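Local coordinates for conserved hypothetical cytochrome protein (Kuenenia stuttgartiensis, PDB 6H5L) that probably transfers electrons through its two covalently bound hemes c, as the diheme partner of a hydroxylamine oxidoreductase-like protein in a multiheme reductase complex, at residues 130-133 / 137-140; 68-73 / 87-92; 35-40 / 75-80. All blocks are in the same frame, centred on the assembly; numbering follows the deposited sequence.

Interaction 1: residues 130-133 / 137-140. With HEC (heme c), chain K.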
loop_
_atom_site.group_PDB
_atom_site.type_symbol
_atom_site.label_atom_id
_atom_site.label_comp_id
_atom_site.label_asym_id
_atom_site.label_seq_id
_atom_site.Cartn_x
_atom_site.Cartn_y
_atom_site.Cartn_z
ATOM N N LYS B 130 13.607 10.307 -33.867
ATOM C CA LYS B 130 12.945 10.450 -35.159
ATOM C C LYS B 130 13.597 9.558 -36.209
ATOM O O LYS B 130 12.901 8.898 -36.990
ATOM C CB LYS B 130 12.988 11.915 -35.589
ATOM C CG LYS B 130 11.861 12.354 -36.503
ATOM C CD LYS B 130 11.987 13.835 -36.820
ATOM C CE LYS B 130 10.971 14.282 -37.855
ATOM N NZ LYS B 130 11.279 15.655 -38.343
ATOM N N ILE B 131 14.932 9.522 -36.241
ATOM C CA ILE B 131 15.641 8.653 -37.180
ATOM C C ILE B 131 15.358 7.189 -36.864
ATOM O O ILE B 131 15.075 6.383 -37.758
ATOM C CB ILE B 131 17.151 8.948 -37.150
ATOM C CG1 ILE B 131 17.431 10.376 -37.624
ATOM C CG2 ILE B 131 17.920 7.930 -37.986
ATOM C CD1 ILE B 131 18.883 10.787 -37.471
ATOM N N TYR B 132 15.437 6.829 -35.580
ATOM C CA TYR B 132 15.286 5.436 -35.171
ATOM C C TYR B 132 13.906 4.893 -35.519
ATOM O O TYR B 132 13.764 3.716 -35.868
ATOM C CB TYR B 132 15.552 5.315 -33.668
ATOM C CG TYR B 132 15.421 3.921 -33.090
ATOM C CD1 TYR B 132 14.186 3.426 -32.687
ATOM C CD2 TYR B 132 16.536 3.110 -32.920
ATOM C CE1 TYR B 132 14.061 2.158 -32.152
ATOM C CE2 TYR B 132 16.421 1.837 -32.381
ATOM C CZ TYR B 132 15.180 1.368 -32.000
ATOM O OH TYR B 132 15.053 0.107 -31.464
ATOM N N GLU B 133 12.874 5.730 -35.430
ATOM C CA GLU B 133 11.500 5.253 -35.540
ATOM C C GLU B 133 10.826 5.594 -36.862
ATOM O O GLU B 133 9.917 4.870 -37.282
ATOM C CB GLU B 133 10.653 5.804 -34.386
ATOM C CG GLU B 133 10.359 4.788 -33.291
ATOM C CD GLU B 133 10.597 5.341 -31.896
ATOM O OE1 GLU B 133 11.380 4.729 -31.137
ATOM O OE2 GLU B 133 10.005 6.390 -31.561
ATOM N N GLU B 137 13.439 3.330 -39.396
ATOM C CA GLU B 137 12.606 2.264 -38.839
ATOM C C GLU B 137 13.456 1.129 -38.266
ATOM O O GLU B 137 13.366 -0.031 -38.676
ATOM C CB GLU B 137 11.621 1.741 -39.888
ATOM C CG GLU B 137 10.694 2.808 -40.453
ATOM C CD GLU B 137 9.722 2.251 -41.476
ATOM O OE1 GLU B 137 8.496 2.326 -41.240
ATOM O OE2 GLU B 137 10.185 1.734 -42.515
ATOM N N CYS B 138 14.291 1.487 -37.290
ATOM C CA CYS B 138 15.125 0.494 -36.628
ATOM C C CYS B 138 14.311 -0.435 -35.739
ATOM O O CYS B 138 14.784 -1.529 -35.410
ATOM C CB CYS B 138 16.208 1.188 -35.806
ATOM S SG CYS B 138 16.915 2.647 -36.600
ATOM N N TRP B 139 13.102 -0.026 -35.350
ATOM C CA TRP B 139 12.228 -0.876 -34.550
ATOM C C TRP B 139 11.805 -2.139 -35.289
ATOM O O TRP B 139 11.260 -3.053 -34.658
ATOM C CB TRP B 139 10.992 -0.088 -34.118
ATOM C CG TRP B 139 10.226 0.482 -35.267
ATOM C CD1 TRP B 139 10.417 1.695 -35.862
ATOM C CD2 TRP B 139 9.145 -0.142 -35.969
ATOM N NE1 TRP B 139 9.523 1.866 -36.890
ATOM C CE2 TRP B 139 8.730 0.751 -36.976
ATOM C CE3 TRP B 139 8.487 -1.370 -35.843
ATOM C CZ2 TRP B 139 7.688 0.456 -37.852
ATOM C CZ3 TRP B 139 7.454 -1.661 -36.713
ATOM C CH2 TRP B 139 7.064 -0.753 -37.704
ATOM N N LYS B 140 12.023 -2.205 -36.604
ATOM C CA LYS B 140 11.731 -3.415 -37.367
ATOM C C LYS B 140 12.441 -4.626 -36.770
ATOM O O LYS B 140 11.807 -5.624 -36.412
ATOM C CB LYS B 140 12.130 -3.214 -38.832
ATOM C CG LYS B 140 11.170 -2.337 -39.626
ATOM C CD LYS B 140 9.848 -3.050 -39.870
ATOM C CE LYS B 140 8.871 -2.169 -40.628
ATOM N NZ LYS B 140 9.410 -1.778 -41.959
HETATM FE FE HEC K . 20.733 -3.082 -35.625
HETATM C CHA HEC K . 23.254 -4.754 -34.003
HETATM C CHB HEC K . 21.313 -0.327 -33.653
HETATM C CHC HEC K . 18.469 -1.273 -37.469
HETATM C CHD HEC K . 19.624 -5.976 -37.071
HETATM N NA HEC K . 22.086 -2.603 -34.141
HETATM C C1A HEC K . 22.960 -3.489 -33.543
HETATM C C2A HEC K . 23.511 -2.849 -32.361
HETATM C C3A HEC K . 22.970 -1.628 -32.264
HETATM C C4A HEC K . 22.065 -1.448 -33.382
HETATM C CMA HEC K . 23.254 -0.581 -31.163
HETATM C CAA HEC K . 24.532 -3.482 -31.388
HETATM C CBA HEC K . 25.926 -2.907 -31.632
HETATM C CGA HEC K . 26.912 -3.567 -30.703
HETATM O O1A HEC K . 26.521 -4.534 -30.000
HETATM O O2A HEC K . 28.091 -3.131 -30.667
HETATM N NB HEC K . 19.960 -1.172 -35.525
HETATM C C1B HEC K . 20.472 -0.161 -34.735
HETATM C C2B HEC K . 19.983 1.103 -35.246
HETATM C C3B HEC K . 19.192 0.847 -36.300
HETATM C C4B HEC K . 19.166 -0.591 -36.495
HETATM C CMB HEC K . 20.320 2.477 -34.624
HETATM C CAB HEC K . 18.423 1.862 -37.178
HETATM C CBB HEC K . 19.362 2.855 -37.899
HETATM N NC HEC K . 19.280 -3.543 -36.981
HETATM C C1C HEC K . 18.509 -2.635 -37.684
HETATM C C2C HEC K . 17.860 -3.345 -38.770
HETATM C C3C HEC K . 18.073 -4.655 -38.578
HETATM C C4C HEC K . 19.043 -4.800 -37.503
HETATM C CMC HEC K . 16.773 -2.722 -39.680
HETATM C CAC HEC K . 17.510 -5.813 -39.438
HETATM C CBC HEC K . 18.096 -5.763 -40.866
HETATM N ND HEC K . 21.339 -5.071 -35.533
HETATM C C1D HEC K . 20.742 -6.095 -36.265
HETATM C C2D HEC K . 21.490 -7.313 -36.040
HETATM C C3D HEC K . 22.627 -6.932 -35.080
HETATM C C4D HEC K . 22.451 -5.521 -34.821
HETATM C CMD HEC K . 21.204 -8.704 -36.641
HETATM C CAD HEC K . 23.727 -7.854 -34.508
HETATM C CBD HEC K . 23.187 -8.610 -33.298
HETATM C CGD HEC K . 24.202 -9.617 -32.822
HETATM O O1D HEC K . 25.368 -9.572 -33.295
HETATM O O2D HEC K . 23.843 -10.470 -31.968
#

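Interaction 2: residues 68-73 / 87-92. With HEC (heme c), chain L.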
loop_
_atom_site.group_PDB
_atom_site.type_symbol
_atom_site.label_atom_id
_atom_site.label_comp_id
_atom_site.label_asym_id
_atom_site.label_seq_id
_atom_site.Cartn_x
_atom_site.Cartn_y
_atom_site.Cartn_z
ATOM N N THR B 68 39.396 -6.557 -30.088
ATOM C CA THR B 68 38.322 -7.499 -29.789
ATOM C C THR B 68 38.818 -8.644 -28.912
ATOM O O THR B 68 38.102 -9.103 -28.013
ATOM C CB THR B 68 37.724 -8.042 -31.088
ATOM O OG1 THR B 68 37.427 -6.951 -31.969
ATOM C CG2 THR B 68 36.445 -8.813 -30.808
ATOM N N ILE B 69 40.041 -9.118 -29.160
ATOM C CA ILE B 69 40.619 -10.182 -28.340
ATOM C C ILE B 69 40.793 -9.711 -26.901
ATOM O O ILE B 69 40.477 -10.438 -25.951
ATOM C CB ILE B 69 41.955 -10.654 -28.944
ATOM C CG1 ILE B 69 41.749 -11.194 -30.361
ATOM C CG2 ILE B 69 42.603 -11.704 -28.056
ATOM C CD1 ILE B 69 43.042 -11.385 -31.136
ATOM N N SER B 70 41.289 -8.486 -26.719
ATOM C CA SER B 70 41.541 -7.979 -25.374
ATOM C C SER B 70 40.243 -7.682 -24.636
ATOM O O SER B 70 40.104 -8.013 -23.453
ATOM C CB SER B 70 42.413 -6.725 -25.446
ATOM O OG SER B 70 43.670 -7.017 -26.032
ATOM N N TYR B 71 39.280 -7.058 -25.314
ATOM C CA TYR B 71 38.055 -6.636 -24.645
ATOM C C TYR B 71 37.033 -7.761 -24.549
ATOM O O TYR B 71 36.246 -7.796 -23.597
ATOM C CB TYR B 71 37.455 -5.438 -25.379
ATOM C CG TYR B 71 36.266 -4.803 -24.698
ATOM C CD1 TYR B 71 36.437 -3.796 -23.759
ATOM C CD2 TYR B 71 34.970 -5.195 -25.011
ATOM C CE1 TYR B 71 35.356 -3.203 -23.144
ATOM C CE2 TYR B 71 33.880 -4.608 -24.399
ATOM C CZ TYR B 71 34.080 -3.611 -23.466
ATOM O OH TYR B 71 33.006 -3.016 -22.847
ATOM N N GLY B 72 37.029 -8.682 -25.510
ATOM C CA GLY B 72 36.013 -9.710 -25.563
ATOM C C GLY B 72 34.746 -9.202 -26.222
ATOM O O GLY B 72 34.638 -8.051 -26.651
ATOM N N VAL B 73 33.765 -10.093 -26.306
ATOM C CA VAL B 73 32.474 -9.748 -26.894
ATOM C C VAL B 73 31.375 -10.047 -25.882
ATOM O O VAL B 73 31.057 -11.222 -25.644
ATOM C CB VAL B 73 32.235 -10.501 -28.212
ATOM C CG1 VAL B 73 30.876 -10.131 -28.788
ATOM C CG2 VAL B 73 33.337 -10.189 -29.208
ATOM N N GLU B 87 52.025 -9.734 -25.722
ATOM C CA GLU B 87 52.619 -10.398 -26.877
ATOM C C GLU B 87 51.789 -11.594 -27.329
ATOM O O GLU B 87 51.642 -11.835 -28.534
ATOM C CB GLU B 87 54.046 -10.827 -26.540
ATOM C CG GLU B 87 54.727 -11.655 -27.611
ATOM C CD GLU B 87 56.023 -12.271 -27.126
ATOM O OE1 GLU B 87 56.406 -12.013 -25.966
ATOM O OE2 GLU B 87 56.657 -13.016 -27.903
ATOM N N GLN B 88 51.243 -12.358 -26.379
ATOM C CA GLN B 88 50.460 -13.540 -26.731
ATOM C C GLN B 88 49.232 -13.166 -27.552
ATOM O O GLN B 88 48.941 -13.793 -28.577
ATOM C CB GLN B 88 50.050 -14.295 -25.465
ATOM C CG GLN B 88 51.166 -15.115 -24.837
ATOM C CD GLN B 88 50.727 -15.820 -23.568
ATOM O OE1 GLN B 88 50.099 -15.218 -22.697
ATOM N NE2 GLN B 88 51.052 -17.103 -23.461
ATOM N N ARG B 89 48.493 -12.144 -27.112
ATOM C CA ARG B 89 47.325 -11.700 -27.865
ATOM C C ARG B 89 47.713 -11.136 -29.225
ATOM O O ARG B 89 46.933 -11.224 -30.180
ATOM C CB ARG B 89 46.551 -10.655 -27.064
ATOM C CG ARG B 89 45.767 -11.209 -25.890
ATOM C CD ARG B 89 45.116 -10.080 -25.111
ATOM N NE ARG B 89 45.914 -9.682 -23.955
ATOM C CZ ARG B 89 45.919 -8.458 -23.438
ATOM N NH1 ARG B 89 45.183 -7.501 -23.984
ATOM N NH2 ARG B 89 46.672 -8.188 -22.382
ATOM N N ALA B 90 48.903 -10.544 -29.333
ATOM C CA ALA B 90 49.342 -9.991 -30.607
ATOM C C ALA B 90 49.830 -11.071 -31.563
ATOM O O ALA B 90 49.726 -10.903 -32.784
ATOM C CB ALA B 90 50.439 -8.949 -30.378
ATOM N N SER B 91 50.354 -12.180 -31.038
ATOM C CA SER B 91 50.898 -13.231 -31.889
ATOM C C SER B 91 49.819 -14.068 -32.565
ATOM O O SER B 91 50.115 -14.756 -33.548
ATOM C CB SER B 91 51.818 -14.148 -31.078
ATOM O OG SER B 91 51.086 -14.887 -30.117
ATOM N N VAL B 92 48.577 -14.031 -32.066
ATOM C CA VAL B 92 47.489 -14.783 -32.687
ATOM C C VAL B 92 46.744 -13.982 -33.742
ATOM O O VAL B 92 45.931 -14.561 -34.481
ATOM C CB VAL B 92 46.473 -15.289 -31.642
ATOM C CG1 VAL B 92 47.145 -16.205 -30.641
ATOM C CG2 VAL B 92 45.798 -14.115 -30.940
HETATM FE FE HEC L . 36.482 -15.857 -29.818
HETATM C CHA HEC L . 34.273 -13.931 -31.594
HETATM C CHB HEC L . 39.098 -14.068 -31.190
HETATM C CHC HEC L . 38.745 -17.807 -28.100
HETATM C CHD HEC L . 33.909 -17.740 -28.523
HETATM N NA HEC L . 36.657 -14.292 -31.141
HETATM C C1A HEC L . 35.610 -13.647 -31.761
HETATM C C2A HEC L . 36.135 -12.604 -32.620
HETATM C C3A HEC L . 37.484 -12.644 -32.513
HETATM C C4A HEC L . 37.825 -13.703 -31.578
HETATM C CMA HEC L . 38.562 -11.774 -33.200
HETATM C CAA HEC L . 35.162 -11.720 -33.456
HETATM C CBA HEC L . 35.679 -10.424 -34.077
HETATM C CGA HEC L . 34.569 -9.789 -34.878
HETATM O O1A HEC L . 33.613 -10.512 -35.264
HETATM O O2A HEC L . 34.641 -8.560 -35.133
HETATM N NB HEC L . 38.535 -15.935 -29.685
HETATM C C1B HEC L . 39.424 -15.083 -30.312
HETATM C C2B HEC L . 40.762 -15.439 -29.877
HETATM C C3B HEC L . 40.664 -16.471 -29.031
HETATM C C4B HEC L . 39.262 -16.802 -28.890
HETATM C CMB HEC L . 42.063 -14.749 -30.340
HETATM C CAB HEC L . 41.817 -17.202 -28.303
HETATM C CBB HEC L . 42.452 -16.290 -27.229
HETATM N NC HEC L . 36.355 -17.472 -28.555
HETATM C C1C HEC L . 37.412 -18.122 -27.948
HETATM C C2C HEC L . 36.870 -19.092 -27.019
HETATM C C3C HEC L . 35.551 -19.165 -27.241
HETATM C C4C HEC L . 35.188 -18.087 -28.143
HETATM C CMC HEC L . 37.723 -20.148 -26.280
HETATM C CAC HEC L . 34.548 -20.116 -26.548
HETATM C CBC HEC L . 34.442 -19.778 -25.045
HETATM N ND HEC L . 34.414 -15.841 -30.026
HETATM C C1D HEC L . 33.547 -16.722 -29.382
HETATM C C2D HEC L . 32.191 -16.393 -29.760
HETATM C C3D HEC L . 32.311 -15.202 -30.720
HETATM C C4D HEC L . 33.725 -14.931 -30.823
HETATM C CMD HEC L . 30.899 -17.096 -29.295
HETATM C CAD HEC L . 31.177 -14.440 -31.436
HETATM C CBD HEC L . 30.554 -13.437 -30.473
HETATM C CGD HEC L . 29.412 -12.729 -31.151
HETATM O O1D HEC L . 29.625 -12.149 -32.247
HETATM O O2D HEC L . 28.287 -12.737 -30.588
#

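Interaction 3: residues 35-40 / 75-80. With HEC (heme c), chain L.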
loop_
_atom_site.group_PDB
_atom_site.type_symbol
_atom_site.label_atom_id
_atom_site.label_comp_id
_atom_site.label_asym_id
_atom_site.label_seq_id
_atom_site.Cartn_x
_atom_site.Cartn_y
_atom_site.Cartn_z
ATOM N N ARG B 35 28.889 -26.620 -31.460
ATOM C CA ARG B 35 27.613 -27.247 -31.793
ATOM C C ARG B 35 26.506 -26.830 -30.832
ATOM O O ARG B 35 25.340 -26.754 -31.232
ATOM C CB ARG B 35 27.762 -28.768 -31.790
ATOM C CG ARG B 35 28.057 -29.341 -30.413
ATOM C CD ARG B 35 28.296 -30.837 -30.434
ATOM N NE ARG B 35 28.680 -31.321 -29.111
ATOM C CZ ARG B 35 28.895 -32.596 -28.811
ATOM N NH1 ARG B 35 28.763 -33.529 -29.743
ATOM N NH2 ARG B 35 29.242 -32.939 -27.578
ATOM N N SER B 36 26.847 -26.552 -29.575
ATOM C CA SER B 36 25.870 -26.227 -28.545
ATOM C C SER B 36 25.969 -24.782 -28.083
ATOM O O SER B 36 25.333 -24.412 -27.091
ATOM C CB SER B 36 26.037 -27.166 -27.349
ATOM O OG SER B 36 27.304 -26.989 -26.740
ATOM N N MET B 37 26.747 -23.958 -28.775
ATOM C CA MET B 37 27.040 -22.603 -28.340
ATOM C C MET B 37 26.199 -21.603 -29.119
ATOM O O MET B 37 26.038 -21.728 -30.336
ATOM C CB MET B 37 28.528 -22.299 -28.523
ATOM C CG MET B 37 28.986 -20.988 -27.922
ATOM S SD MET B 37 30.785 -20.855 -27.912
ATOM C CE MET B 37 31.214 -22.185 -26.792
ATOM N N LEU B 38 25.664 -20.612 -28.410
ATOM C CA LEU B 38 24.869 -19.550 -29.017
ATOM C C LEU B 38 25.136 -18.240 -28.285
ATOM O O LEU B 38 24.869 -18.144 -27.081
ATOM C CB LEU B 38 23.380 -19.897 -28.978
ATOM C CG LEU B 38 22.896 -20.974 -29.952
ATOM C CD1 LEU B 38 21.559 -21.543 -29.509
ATOM C CD2 LEU B 38 22.795 -20.402 -31.354
ATOM N N PRO B 39 25.654 -17.202 -28.966
ATOM C CA PRO B 39 25.991 -17.112 -30.395
ATOM C C PRO B 39 27.130 -18.034 -30.828
ATOM O O PRO B 39 27.981 -18.392 -30.013
ATOM C CB PRO B 39 26.408 -15.645 -30.568
ATOM C CG PRO B 39 25.831 -14.932 -29.395
ATOM C CD PRO B 39 25.884 -15.922 -28.278
ATOM N N LYS B 40 27.127 -18.412 -32.102
ATOM C CA LYS B 40 28.164 -19.282 -32.627
ATOM C C LYS B 40 29.510 -18.559 -32.640
ATOM O O LYS B 40 29.566 -17.347 -32.861
ATOM C CB LYS B 40 27.809 -19.734 -34.043
ATOM C CG LYS B 40 26.582 -20.623 -34.123
ATOM C CD LYS B 40 26.810 -21.935 -33.395
ATOM C CE LYS B 40 25.539 -22.765 -33.338
ATOM N NZ LYS B 40 25.716 -23.988 -32.505
ATOM N N ASN B 75 27.607 -10.529 -24.236
ATOM C CA ASN B 75 26.468 -11.312 -24.722
ATOM C C ASN B 75 26.925 -12.524 -25.529
ATOM O O ASN B 75 26.259 -12.935 -26.484
ATOM C CB ASN B 75 25.503 -10.451 -25.543
ATOM C CG ASN B 75 25.020 -9.231 -24.784
ATOM O OD1 ASN B 75 24.530 -9.335 -23.659
ATOM N ND2 ASN B 75 25.167 -8.060 -25.395
ATOM N N SER B 76 28.065 -13.097 -25.150
ATOM C CA SER B 76 28.607 -14.280 -25.804
ATOM C C SER B 76 29.670 -14.877 -24.894
ATOM O O SER B 76 30.071 -14.276 -23.894
ATOM C CB SER B 76 29.192 -13.954 -27.179
ATOM O OG SER B 76 30.432 -13.277 -27.056
ATOM N N THR B 77 30.129 -16.072 -25.260
ATOM C CA THR B 77 31.181 -16.750 -24.512
ATOM C C THR B 77 32.568 -16.190 -24.801
ATOM O O THR B 77 33.555 -16.736 -24.294
ATOM C CB THR B 77 31.158 -18.250 -24.824
ATOM O OG1 THR B 77 31.363 -18.449 -26.225
ATOM C CG2 THR B 77 29.822 -18.852 -24.423
ATOM N N MET B 78 32.667 -15.119 -25.586
ATOM C CA MET B 78 33.947 -14.507 -25.939
ATOM C C MET B 78 34.397 -13.625 -24.781
ATOM O O MET B 78 34.065 -12.440 -24.701
ATOM C CB MET B 78 33.821 -13.716 -27.238
ATOM C CG MET B 78 35.073 -12.950 -27.659
ATOM S SD MET B 78 36.272 -13.921 -28.590
ATOM C CE MET B 78 37.135 -14.750 -27.270
ATOM N N ILE B 79 35.164 -14.214 -23.869
ATOM C CA ILE B 79 35.643 -13.510 -22.681
ATOM C C ILE B 79 36.761 -12.552 -23.068
ATOM O O ILE B 79 37.357 -12.696 -24.146
ATOM C CB ILE B 79 36.130 -14.496 -21.608
ATOM C CG1 ILE B 79 37.299 -15.326 -22.146
ATOM C CG2 ILE B 79 34.991 -15.380 -21.155
ATOM C CD1 ILE B 79 38.031 -16.118 -21.085
ATOM N N PRO B 80 37.073 -11.559 -22.236
ATOM C CA PRO B 80 38.323 -10.820 -22.427
ATOM C C PRO B 80 39.511 -11.738 -22.184
ATOM O O PRO B 80 39.472 -12.623 -21.326
ATOM C CB PRO B 80 38.249 -9.707 -21.376
ATOM C CG PRO B 80 36.808 -9.628 -20.987
ATOM C CD PRO B 80 36.270 -11.012 -21.128
HETATM FE FE HEC L . 36.482 -15.857 -29.818
HETATM C CHA HEC L . 34.273 -13.931 -31.594
HETATM C CHB HEC L . 39.098 -14.068 -31.190
HETATM C CHC HEC L . 38.745 -17.807 -28.100
HETATM C CHD HEC L . 33.909 -17.740 -28.523
HETATM N NA HEC L . 36.657 -14.292 -31.141
HETATM C C1A HEC L . 35.610 -13.647 -31.761
HETATM C C2A HEC L . 36.135 -12.604 -32.620
HETATM C C3A HEC L . 37.484 -12.644 -32.513
HETATM C C4A HEC L . 37.825 -13.703 -31.578
HETATM C CMA HEC L . 38.562 -11.774 -33.200
HETATM C CAA HEC L . 35.162 -11.720 -33.456
HETATM C CBA HEC L . 35.679 -10.424 -34.077
HETATM C CGA HEC L . 34.569 -9.789 -34.878
HETATM O O1A HEC L . 33.613 -10.512 -35.264
HETATM O O2A HEC L . 34.641 -8.560 -35.133
HETATM N NB HEC L . 38.535 -15.935 -29.685
HETATM C C1B HEC L . 39.424 -15.083 -30.312
HETATM C C2B HEC L . 40.762 -15.439 -29.877
HETATM C C3B HEC L . 40.664 -16.471 -29.031
HETATM C C4B HEC L . 39.262 -16.802 -28.890
HETATM C CMB HEC L . 42.063 -14.749 -30.340
HETATM C CAB HEC L . 41.817 -17.202 -28.303
HETATM C CBB HEC L . 42.452 -16.290 -27.229
HETATM N NC HEC L . 36.355 -17.472 -28.555
HETATM C C1C HEC L . 37.412 -18.122 -27.948
HETATM C C2C HEC L . 36.870 -19.092 -27.019
HETATM C C3C HEC L . 35.551 -19.165 -27.241
HETATM C C4C HEC L . 35.188 -18.087 -28.143
HETATM C CMC HEC L . 37.723 -20.148 -26.280
HETATM C CAC HEC L . 34.548 -20.116 -26.548
HETATM C CBC HEC L . 34.442 -19.778 -25.045
HETATM N ND HEC L . 34.414 -15.841 -30.026
HETATM C C1D HEC L . 33.547 -16.722 -29.382
HETATM C C2D HEC L . 32.191 -16.393 -29.760
HETATM C C3D HEC L . 32.311 -15.202 -30.720
HETATM C C4D HEC L . 33.725 -14.931 -30.823
HETATM C CMD HEC L . 30.899 -17.096 -29.295
HETATM C CAD HEC L . 31.177 -14.440 -31.436
HETATM C CBD HEC L . 30.554 -13.437 -30.473
HETATM C CGD HEC L . 29.412 -12.729 -31.151
HETATM O O1D HEC L . 29.625 -12.149 -32.247
HETATM O O2D HEC L . 28.287 -12.737 -30.588
HETATM O O HOH W 1 28.320 -17.711 -27.109
#

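Interaction 1: residues 130-133 / 137-140
Tyr132 and Cys138 meet where the CXXCH heme-attachment sequence begins, a worked example of how a cytochrome c helix packs beside the anchor of its cofactor. The covalent link comes first: Cys138 SG forms the thioether to CAB of the heme, 1.8 Å away. The second kind of contact is aromatic. Cys138 CB lies over one face of the Tyr132 ring, 3.7 Å from its centroid and 22° off the normal, a CH-pi contact displaced toward the CD2-CE2 rim, while SG stands obliquely to the same ring. With CG anti to the backbone N (chi1 180°), the Tyr132 ring is turned so that this face meets Cys138 CB, and heme methyl CMB lies at the ring edge. Two hydrogen bonds tie the segments. Cys138 N donates to Tyr132 O at 2.7 Å, and Trp139 NE1 reaches Glu133 O at 3.1 Å, the acceptor lying close to the indole plane. Glu133 CG also touches Trp139 CD1, with the two side chains crossing at about a right angle. The contact joins the C-terminal part of helix 122-135 to the start of helix 139-142; Tyr132 OH bonds to Gly143 O, and Tyr214 and Leu211 of helix 205-217 pack against the tyrosine.

Interaction 2: residues 68-73 / 87-92
The rim of the heme pocket in the N-terminal cytochrome c domain is closed here by helices 62-71 and 86-91, whose Ile69 and Val92 converge on one heme methyl. Ile69 CD1 touches Val92 CG2 at 3.9 Å, and CMB of the heme completes the cluster, lying 3.6 Å from Ile69 CG1 and 3.8 Å from Val92 CG2. The first torsion of Ile69 (chi1 -60°) sets CG1 beside the backbone N, and CD1 extends from there to the valine. The other branch, CG2, meets Arg89 CG at 3.9 Å as the two side chains slide past each other in opposite directions. Beyond this apolar stem the arginine bends at chi3 (-97°) and its NH1 donates to Ser70 OG at 2.6 Å, with the hydroxyl oxygen at the edge of the guanidinium and in its plane. Ser70 OG is also bonded to Tyr66 O one turn earlier, and Arg89 NH2 to Leu84 O, which limits rotation of both groups. After the helix, Gly72 takes a positive phi, and Val73 returns to the heme with CG1 near CBD. Ser70 packs on Leu116 of the second copy of this protein. The chemistry is thus divided by depth: hydrocarbon faces the porphyrin edge, whereas the probably charged guanidinium of Arg89 lies farther out, its NH1 and NH2 donating to neutral oxygens.

Interaction 3: residues 35-40 / 75-80
Pro39 sets its ring against Asn75 and Ser76, in the loop that carries Met78, so that two segments without regular structure meet beside the heme, one of them supplying its axial methionine. In the tight part, Pro39 CD approaches Asn75 O at 3.5 Å and Ser76 CB at 4.0 Å, while Pro39 CB and the heme propionate oxygen O2D are 3.5 Å apart; the peptide bond before the proline is cis. Met37 CG lies 4.2 Å from Thr77 CG2, and Met37 CE continues to the heme atom CAC. The looser part is hydrated: one water donates to Pro39 O at 3.0 Å and accepts from Thr77 N at 3.1 Å, joining backbones that have no direct hydrogen bond. On the outer side, Arg35 and Lys40 turn to a neighbouring hydroxylamine oxidoreductase-like chain, forming salt bridges with its Asp356 and Glu348. Ser76 OG, bonded to Val73 O, also accepts from Met78 N at 3.2 Å, an ST turn that leads into the ligand residue. Met78 then bends at chi2 (85°) and brings SD to the iron, 2.3 Å away, with His23 as the other axial ligand. Histidine-methionine ligation fills both axial positions, a chemistry consistent with electron transfer rather than with binding of a substrate at the iron.

How the interactions relate
Interactions 2 and 3 serve the same heme from adjoining parts of its pocket, and their segments alternate along the chain. Their centres are about 16 Å apart, yet they touch directly: Val73 N probably donates a hydrogen bond to Met78 O at 2.9 Å, and Pro80 packs on the end of helix 62-71. Interaction 1 belongs to the second heme, in the other cytochrome c domain, with its centre about 34 Å from that of interaction 2 and 28 Å from that of interaction 3. Lys50 and Lys175 bind both hemes and so connect the sites. Another heme c comes within about 5 Å of the Met37 side chain, nearest atoms, so interaction 3 may lie near a path for electrons between hemes.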